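Local coordinates for mannonate dehydratase (Streptococcus suis, PDB 3BDK), which probably catalyses the dehydration of D-mannonate to 2-dehydro-3-deoxy-D-gluconate, using iron(II) or manganese(II), at residues 109-114 with 210-215; 200-205 with 245-250; 40-45 with 353-358. One frame throughout, in Å; residues are numbered along the deposited sequence.

Contact 1 (109-114 with 210-215); sequences SIRNVG and EEAGVK
A bend at chi3 (-59°) turns the Arg111 guanidinium toward Glu211, which, with CG turned well away from any staggered position (chi1 109°) and an extended chain beyond it, reaches across to meet it. The setting is the TIM barrel, at the end where its strands begin: the C-terminal turn of helix 99-114 lies beside the loop leading into strand 215-218. Arg111 NH2 gives a hydrogen bond to Glu211 OE1 (2.8 Å, 153° at the hydrogen) that is also a salt bridge. OE1 lies in the guanidinium plane, at its edge, and is met nearly along its own C-O direction, though the carboxylate as a whole is tilted against the guanidinium. Long, charged chains suit this outer margin. Deeper in, Ala212 CB, a methyl small enough to sit against a helix backbone, lies 3.4 Å from Ile110 O, and Ile110 CG2 approaches Val214 CB at 4.1 Å. Val214 CG2 touches Val113 CG1 at 4.0 Å, the two side chains crossing at about a right angle; both compact valines also touch Val121 of strand 120-123. After helix 191-210 the chain leaves helical angles at Gly213, whose positive phi suits glycine. Gly114, lacking a side chain, brings its CA within 3.3 Å of Ala212 O in a CA-H...O contact.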
loop_
_atom_site.group_PDB
_atom_site.type_symbol
_atom_site.label_atom_id
_atom_site.label_comp_id
_atom_site.label_asym_id
_atom_site.label_seq_id
_atom_site.Cartn_x
_atom_site.Cartn_y
_atom_site.Cartn_z
ATOM N N SER A 109 5.262 22.109 28.303
ATOM C CA SER A 109 5.301 21.271 27.107
ATOM C C SER A 109 4.062 21.512 26.261
ATOM O O SER A 109 4.162 21.677 25.040
ATOM C CB SER A 109 5.401 19.804 27.473
ATOM O OG SER A 109 6.632 19.551 28.112
ATOM N N ILE A 110 2.901 21.569 26.912
ATOM C CA ILE A 110 1.657 21.767 26.186
ATOM C C ILE A 110 1.656 23.148 25.562
ATOM O O ILE A 110 1.145 23.320 24.461
ATOM C CB ILE A 110 0.382 21.641 27.065
ATOM C CG1 ILE A 110 0.507 20.553 28.144
ATOM C CG2 ILE A 110 -0.849 21.449 26.180
ATOM C CD1 ILE A 110 0.499 19.129 27.642
ATOM N N ARG A 111 2.212 24.130 26.273
ATOM C CA ARG A 111 2.196 25.517 25.795
ATOM C C ARG A 111 3.227 25.738 24.678
ATOM O O ARG A 111 2.876 26.206 23.596
ATOM C CB ARG A 111 2.371 26.518 26.953
ATOM C CG ARG A 111 1.052 26.938 27.655
ATOM C CD ARG A 111 1.292 27.965 28.807
ATOM N NE ARG A 111 2.179 27.434 29.849
ATOM C CZ ARG A 111 1.781 27.053 31.061
ATOM N NH1 ARG A 111 2.674 26.570 31.922
ATOM N NH2 ARG A 111 0.500 27.161 31.418
ATOM N N ASN A 112 4.480 25.377 24.942
ATOM C CA ASN A 112 5.520 25.336 23.917
ATOM C C ASN A 112 5.104 24.647 22.593
ATOM O O ASN A 112 5.446 25.121 21.501
ATOM C CB ASN A 112 6.788 24.699 24.497
ATOM C CG ASN A 112 7.548 25.654 25.396
ATOM O OD1 ASN A 112 7.261 26.846 25.413
ATOM N ND2 ASN A 112 8.516 25.143 26.140
ATOM N N VAL A 113 4.357 23.546 22.703
ATOM C CA VAL A 113 3.851 22.794 21.546
ATOM C C VAL A 113 2.710 23.537 20.828
ATOM O O VAL A 113 2.655 23.557 19.592
ATOM C CB VAL A 113 3.452 21.344 21.956
ATOM C CG1 VAL A 113 2.522 20.683 20.939
ATOM C CG2 VAL A 113 4.708 20.497 22.205
ATOM N N GLY A 114 1.817 24.160 21.594
ATOM C CA GLY A 114 0.815 25.074 21.024
ATOM C C GLY A 114 1.485 26.277 20.365
ATOM O O GLY A 114 0.938 26.869 19.421
ATOM N N GLU A 210 -6.407 23.550 26.404
ATOM C CA GLU A 210 -7.368 24.393 25.702
ATOM C C GLU A 210 -6.789 25.808 25.571
ATOM O O GLU A 210 -7.114 26.537 24.624
ATOM C CB GLU A 210 -8.705 24.426 26.430
ATOM C CG GLU A 210 -9.472 23.108 26.399
ATOM C CD GLU A 210 -10.533 23.030 27.488
ATOM O OE1 GLU A 210 -11.731 22.857 27.144
ATOM O OE2 GLU A 210 -10.164 23.162 28.684
ATOM N N GLU A 211 -5.909 26.173 26.510
ATOM C CA GLU A 211 -5.241 27.479 26.494
ATOM C C GLU A 211 -4.183 27.570 25.377
ATOM O O GLU A 211 -3.892 28.665 24.882
ATOM C CB GLU A 211 -4.759 27.902 27.922
ATOM C CG GLU A 211 -3.233 27.919 28.316
ATOM C CD GLU A 211 -2.983 28.229 29.853
ATOM O OE1 GLU A 211 -1.819 28.174 30.328
ATOM O OE2 GLU A 211 -3.957 28.509 30.593
ATOM N N ALA A 212 -3.683 26.415 24.925
ATOM C CA ALA A 212 -2.659 26.366 23.865
ATOM C C ALA A 212 -3.155 25.899 22.473
ATOM O O ALA A 212 -2.357 25.780 21.533
ATOM C CB ALA A 212 -1.441 25.530 24.329
ATOM N N GLY A 213 -4.460 25.644 22.347
ATOM C CA GLY A 213 -5.048 25.105 21.107
ATOM C C GLY A 213 -4.894 23.594 20.899
ATOM O O GLY A 213 -5.646 22.983 20.114
ATOM N N VAL A 214 -3.917 23.013 21.598
ATOM C CA VAL A 214 -3.505 21.608 21.500
ATOM C C VAL A 214 -4.553 20.621 22.026
ATOM O O VAL A 214 -5.035 20.783 23.148
ATOM C CB VAL A 214 -2.210 21.394 22.329
ATOM C CG1 VAL A 214 -1.779 19.942 22.316
ATOM C CG2 VAL A 214 -1.085 22.289 21.835
ATOM N N LYS A 215 -4.890 19.597 21.234
ATOM C CA LYS A 215 -5.831 18.540 21.678
ATOM C C LYS A 215 -5.107 17.279 22.162
ATOM O O LYS A 215 -4.211 16.755 21.476
ATOM C CB LYS A 215 -6.822 18.135 20.575
ATOM C CG LYS A 215 -7.531 19.271 19.885
ATOM C CD LYS A 215 -8.625 18.756 18.963
ATOM C CE LYS A 215 -8.703 19.609 17.694
ATOM N NZ LYS A 215 -9.968 19.383 16.925
HETATM O O HOH W 1 -1.450 26.820 19.061
#

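Contact 2 (200-205 with 245-250); sequences YFIKAI and NLYDSE
Tyr247, whose CB packs on Ile202 and whose ring lies beside Lys203, sends its OH to a probable hydrogen bond with Glu210 OE2, while Ser249 OG probably bonds to Glu210 OE1, so that one carboxylate is held by two hydroxyls of the loop 245-250. The same OG lies in plane at the edge of the Tyr247 ring. Tyrosine suits a place with an apolar flank and a polar rim. Its CB meets Ile202 CG2 at 3.7 Å, and Lys203 CA lies obliquely to the ring, 4.2 Å from Tyr247 CD2. The other branch of Ile202 is used as well: CG1 touches Leu246 CD1 at 4.1 Å, the two side chains crossing at about a right angle. Lys203 has CG between the backbone N and carbonyl carbon (chi1 52°) and bends again further out, which curls NZ back to a salt bridge with Glu199; Leu246 O, 3.7 Å from Lys203 NZ, is too distant for a hydrogen bond. An inverse gamma turn centred on Asp248 then redirects the chain. The loop takes the chain from helix 237-245 to strand 252-257, resting on the flank of helix 191-210, whose Ile202 also touches Tyr123 of strand 120-123.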
loop_
_atom_site.group_PDB
_atom_site.type_symbol
_atom_site.label_atom_id
_atom_site.label_comp_id
_atom_site.label_asym_id
_atom_site.label_seq_id
_atom_site.Cartn_x
_atom_site.Cartn_y
_atom_site.Cartn_z
ATOM N N TYR A 200 -6.746 13.469 38.440
ATOM C CA TYR A 200 -5.944 14.547 38.976
ATOM C C TYR A 200 -5.091 15.184 37.888
ATOM O O TYR A 200 -5.035 16.413 37.767
ATOM C CB TYR A 200 -5.035 14.003 40.069
ATOM C CG TYR A 200 -4.253 15.057 40.836
ATOM C CD1 TYR A 200 -4.816 15.703 41.945
ATOM C CD2 TYR A 200 -2.950 15.389 40.470
ATOM C CE1 TYR A 200 -4.103 16.655 42.662
ATOM C CE2 TYR A 200 -2.226 16.340 41.175
ATOM C CZ TYR A 200 -2.803 16.969 42.276
ATOM O OH TYR A 200 -2.086 17.915 42.982
ATOM N N PHE A 201 -4.426 14.329 37.114
ATOM C CA PHE A 201 -3.582 14.732 35.981
ATOM C C PHE A 201 -4.383 15.448 34.888
ATOM O O PHE A 201 -3.959 16.477 34.385
ATOM C CB PHE A 201 -2.869 13.488 35.423
ATOM C CG PHE A 201 -2.055 13.731 34.182
ATOM C CD1 PHE A 201 -2.507 13.280 32.943
ATOM C CD2 PHE A 201 -0.811 14.358 34.256
ATOM C CE1 PHE A 201 -1.755 13.475 31.798
ATOM C CE2 PHE A 201 -0.041 14.551 33.112
ATOM C CZ PHE A 201 -0.516 14.118 31.880
ATOM N N ILE A 202 -5.542 14.897 34.548
ATOM C CA ILE A 202 -6.393 15.440 33.498
ATOM C C ILE A 202 -6.887 16.838 33.864
ATOM O O ILE A 202 -6.614 17.801 33.146
ATOM C CB ILE A 202 -7.577 14.484 33.160
ATOM C CG1 ILE A 202 -7.088 13.254 32.382
ATOM C CG2 ILE A 202 -8.667 15.185 32.385
ATOM C CD1 ILE A 202 -6.269 13.540 31.102
ATOM N N LYS A 203 -7.580 16.973 34.992
ATOM C CA LYS A 203 -8.170 18.275 35.301
ATOM C C LYS A 203 -7.100 19.316 35.539
ATOM O O LYS A 203 -7.360 20.498 35.400
ATOM C CB LYS A 203 -9.248 18.232 36.403
ATOM C CG LYS A 203 -8.854 17.552 37.709
ATOM C CD LYS A 203 -10.029 17.486 38.702
ATOM C CE LYS A 203 -11.208 16.753 38.099
ATOM N NZ LYS A 203 -10.735 15.622 37.244
ATOM N N ALA A 204 -5.895 18.856 35.854
ATOM C CA ALA A 204 -4.724 19.719 35.930
ATOM C C ALA A 204 -4.333 20.322 34.564
ATOM O O ALA A 204 -4.154 21.546 34.453
ATOM C CB ALA A 204 -3.535 18.962 36.535
ATOM N N ILE A 205 -4.226 19.464 33.539
ATOM C CA ILE A 205 -3.590 19.834 32.268
ATOM C C ILE A 205 -4.520 20.323 31.158
ATOM O O ILE A 205 -4.065 20.962 30.207
ATOM C CB ILE A 205 -2.677 18.698 31.690
ATOM C CG1 ILE A 205 -3.506 17.522 31.161
ATOM C CG2 ILE A 205 -1.642 18.252 32.716
ATOM C CD1 ILE A 205 -2.742 16.612 30.226
ATOM N N ASN A 245 -15.355 11.351 30.238
ATOM C CA ASN A 245 -16.105 12.076 31.269
ATOM C C ASN A 245 -15.294 12.754 32.369
ATOM O O ASN A 245 -15.834 13.584 33.094
ATOM C CB ASN A 245 -17.217 11.207 31.849
ATOM C CG ASN A 245 -18.255 10.818 30.802
ATOM O OD1 ASN A 245 -18.248 11.317 29.667
ATOM N ND2 ASN A 245 -19.154 9.924 31.178
ATOM N N LEU A 246 -14.005 12.430 32.470
ATOM C CA LEU A 246 -13.089 13.123 33.399
ATOM C C LEU A 246 -12.996 14.633 33.145
ATOM O O LEU A 246 -12.529 15.397 34.001
ATOM C CB LEU A 246 -11.679 12.526 33.329
ATOM C CG LEU A 246 -11.441 11.052 33.664
ATOM C CD1 LEU A 246 -10.058 10.610 33.214
ATOM C CD2 LEU A 246 -11.627 10.796 35.155
ATOM N N TYR A 247 -13.448 15.047 31.966
ATOM C CA TYR A 247 -13.323 16.415 31.494
ATOM C C TYR A 247 -13.994 16.458 30.127
ATOM O O TYR A 247 -13.318 16.382 29.094
ATOM C CB TYR A 247 -11.849 16.784 31.369
ATOM C CG TYR A 247 -11.563 18.260 31.315
ATOM C CD1 TYR A 247 -11.593 18.953 30.105
ATOM C CD2 TYR A 247 -11.226 18.962 32.471
ATOM C CE1 TYR A 247 -11.315 20.323 30.054
ATOM C CE2 TYR A 247 -10.951 20.329 32.431
ATOM C CZ TYR A 247 -11.001 21.000 31.221
ATOM O OH TYR A 247 -10.726 22.337 31.189
ATOM N N ASP A 248 -15.326 16.549 30.137
ATOM C CA ASP A 248 -16.134 16.507 28.919
ATOM C C ASP A 248 -15.851 17.702 28.005
ATOM O O ASP A 248 -16.620 18.670 27.939
ATOM C CB ASP A 248 -17.623 16.423 29.255
ATOM C CG ASP A 248 -18.477 16.225 28.025
ATOM O OD1 ASP A 248 -18.551 15.089 27.529
ATOM O OD2 ASP A 248 -19.066 17.204 27.532
ATOM N N SER A 249 -14.729 17.610 27.300
ATOM C CA SER A 249 -14.255 18.670 26.420
ATOM C C SER A 249 -13.590 18.047 25.200
ATOM O O SER A 249 -12.779 17.119 25.315
ATOM C CB SER A 249 -13.265 19.568 27.154
ATOM O OG SER A 249 -12.530 20.382 26.258
ATOM N N GLU A 250 -13.927 18.571 24.027
ATOM C CA GLU A 250 -13.406 18.026 22.774
ATOM C C GLU A 250 -11.866 17.967 22.734
ATOM O O GLU A 250 -11.313 17.162 22.019
ATOM C CB GLU A 250 -14.098 18.697 21.565
ATOM C CG GLU A 250 -15.450 17.971 21.165
ATOM C CD GLU A 250 -16.756 18.847 21.067
ATOM O OE1 GLU A 250 -17.010 19.721 21.943
ATOM O OE2 GLU A 250 -17.572 18.599 20.134
#

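Contact 3 (40-45 with 353-358); sequences KAIPGM and GATYFN
Ile42 and Met45, which both touch helix 348-368, are the ends of a type II beta turn closed by Met45 N to Ile42 O at 3.3 Å, and this turn lies against one side of the helix, with Pro43 CA nearest that of Thr355 at 6.8 Å. Pro43 fits the second turn position because its ring fixes phi, and Gly44 the third because phi there is positive (63°). The helix presents Ala354, Thr355 and Asn358. Ala354 is small enough to be met by two side chains: Ile42 CG2 stands 4.3 Å from its CB, and Met45 CE comes to 3.9 Å. Met45 starts with CG anti to the backbone N, but bends at chi2 (57°) and chi3 (73°) fold its flexible thioether chain round so that the terminal methyl makes the contact. Thr355 divides its work. CG2 rests against the Pro43 ring, 3.9 Å from CD, with the two side chains crossing at a slant, whereas OG1 takes the hydrogen-bonding role, meeting Thr355 OG1 and Leu352 O of the second subunit. Further along, Asn358 OD1 lies 3.4 Å from Pro43 O; both are acceptors, so this is proximity without a bond. The second subunit also reaches this loop: Ala41 O, just before the turn, accepts a hydrogen bond from its Arg333, on which Pro43 also packs. Within its own chain the turn joins helix 36-40 to strand 47-50, while helix 348-368 follows strand 327-328, so the contact joins an early part of the barrel to a late helix.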
loop_
_atom_site.group_PDB
_atom_site.type_symbol
_atom_site.label_atom_id
_atom_site.label_comp_id
_atom_site.label_asym_id
_atom_site.label_seq_id
_atom_site.Cartn_x
_atom_site.Cartn_y
_atom_site.Cartn_z
ATOM N N LYS A 40 8.590 11.394 2.763
ATOM C CA LYS A 40 7.944 12.266 1.764
ATOM C C LYS A 40 7.640 11.500 0.465
ATOM O O LYS A 40 6.671 11.810 -0.239
ATOM C CB LYS A 40 8.828 13.514 1.501
ATOM C CG LYS A 40 8.433 14.445 0.319
ATOM C CD LYS A 40 6.976 14.940 0.400
ATOM C CE LYS A 40 6.724 16.204 -0.434
ATOM N NZ LYS A 40 5.246 16.436 -0.624
ATOM N N ALA A 41 8.463 10.495 0.170
ATOM C CA ALA A 41 8.333 9.697 -1.052
ATOM C C ALA A 41 7.068 8.833 -1.161
ATOM O O ALA A 41 6.677 8.466 -2.260
ATOM C CB ALA A 41 9.574 8.844 -1.246
ATOM N N ILE A 42 6.447 8.498 -0.028
ATOM C CA ILE A 42 5.206 7.710 0.010
ATOM C C ILE A 42 4.082 8.550 -0.557
ATOM O O ILE A 42 3.904 9.689 -0.133
ATOM C CB ILE A 42 4.832 7.318 1.467
ATOM C CG1 ILE A 42 5.869 6.366 2.058
ATOM C CG2 ILE A 42 3.430 6.718 1.540
ATOM C CD1 ILE A 42 5.926 6.391 3.581
ATOM N N PRO A 43 3.317 8.002 -1.516
ATOM C CA PRO A 43 2.211 8.749 -2.108
ATOM C C PRO A 43 1.282 9.238 -1.018
ATOM O O PRO A 43 1.138 8.566 0.003
ATOM C CB PRO A 43 1.481 7.701 -2.945
ATOM C CG PRO A 43 2.479 6.678 -3.242
ATOM C CD PRO A 43 3.438 6.651 -2.094
ATOM N N GLY A 44 0.688 10.410 -1.234
ATOM C CA GLY A 44 -0.331 10.978 -0.342
ATOM C C GLY A 44 0.076 11.316 1.089
ATOM O O GLY A 44 -0.723 11.860 1.857
ATOM N N MET A 45 1.312 10.989 1.441
ATOM C CA MET A 45 1.805 11.172 2.797
ATOM C C MET A 45 2.016 12.641 3.070
ATOM O O MET A 45 2.743 13.312 2.327
ATOM C CB MET A 45 3.124 10.428 2.978
ATOM C CG MET A 45 3.684 10.485 4.389
ATOM S SD MET A 45 2.536 9.859 5.620
ATOM C CE MET A 45 2.599 8.093 5.306
ATOM N N GLY A 353 1.187 -0.297 4.299
ATOM C CA GLY A 353 -0.023 0.057 5.031
ATOM C C GLY A 353 -0.609 1.388 4.583
ATOM O O GLY A 353 -1.789 1.469 4.213
ATOM N N ALA A 354 0.208 2.434 4.597
ATOM C CA ALA A 354 -0.288 3.763 4.252
ATOM C C ALA A 354 -1.009 3.784 2.899
ATOM O O ALA A 354 -2.170 4.220 2.807
ATOM C CB ALA A 354 0.833 4.760 4.294
ATOM N N THR A 355 -0.357 3.284 1.848
ATOM C CA THR A 355 -0.976 3.298 0.506
ATOM C C THR A 355 -2.234 2.433 0.446
ATOM O O THR A 355 -3.184 2.736 -0.314
ATOM C CB THR A 355 0.010 2.886 -0.606
ATOM O OG1 THR A 355 0.501 1.555 -0.373
ATOM C CG2 THR A 355 1.192 3.834 -0.649
ATOM N N TYR A 356 -2.266 1.377 1.254
ATOM C CA TYR A 356 -3.493 0.586 1.409
ATOM C C TYR A 356 -4.620 1.428 2.040
ATOM O O TYR A 356 -5.813 1.287 1.668
ATOM C CB TYR A 356 -3.213 -0.666 2.244
ATOM C CG TYR A 356 -4.427 -1.412 2.754
ATOM C CD1 TYR A 356 -5.330 -1.987 1.890
ATOM C CD2 TYR A 356 -4.630 -1.577 4.117
ATOM C CE1 TYR A 356 -6.437 -2.682 2.372
ATOM C CE2 TYR A 356 -5.715 -2.283 4.623
ATOM C CZ TYR A 356 -6.616 -2.838 3.751
ATOM O OH TYR A 356 -7.693 -3.535 4.251
ATOM N N PHE A 357 -4.252 2.297 2.982
ATOM C CA PHE A 357 -5.239 3.211 3.581
ATOM C C PHE A 357 -5.665 4.335 2.627
ATOM O O PHE A 357 -6.839 4.677 2.573
ATOM C CB PHE A 357 -4.795 3.714 4.968
ATOM C CG PHE A 357 -4.876 2.661 6.025
ATOM C CD1 PHE A 357 -6.104 2.288 6.557
ATOM C CD2 PHE A 357 -3.739 1.990 6.442
ATOM C CE1 PHE A 357 -6.197 1.273 7.498
ATOM C CE2 PHE A 357 -3.814 0.977 7.385
ATOM C CZ PHE A 357 -5.043 0.615 7.911
ATOM N N ASN A 358 -4.735 4.864 1.832
ATOM C CA ASN A 358 -5.121 5.707 0.675
ATOM C C ASN A 358 -6.232 5.068 -0.141
ATOM O O ASN A 358 -7.214 5.720 -0.496
ATOM C CB ASN A 358 -3.948 5.945 -0.270
ATOM C CG ASN A 358 -2.774 6.683 0.384
ATOM O OD1 ASN A 358 -1.645 6.589 -0.108
ATOM N ND2 ASN A 358 -3.029 7.429 1.463
#

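Overall arrangement
From the N terminus, the chain first passes the 40-45 turn, which meets residues 353-358, 308 residues further on; contact 3 thus closes a loop holding nearly the whole barrel. The other two are nested inside it and cross each other: the order is 109-114, 200-205, 210-215, 245-250. Contact 1 joins helix 99-114 to the entry of strand 215-218, and contact 2 joins helix 191-210 to the entry of strand 252-257, so each ties a helix to the loop before a later strand of the barrel. Their centres are 14 Å apart, and Glu210 of contact 1 bridges to the 245-250 loop of contact 2. Contact 3, its centre about 34 Å from that of contact 2, lies across the chain's centre from it, at the subunit interface.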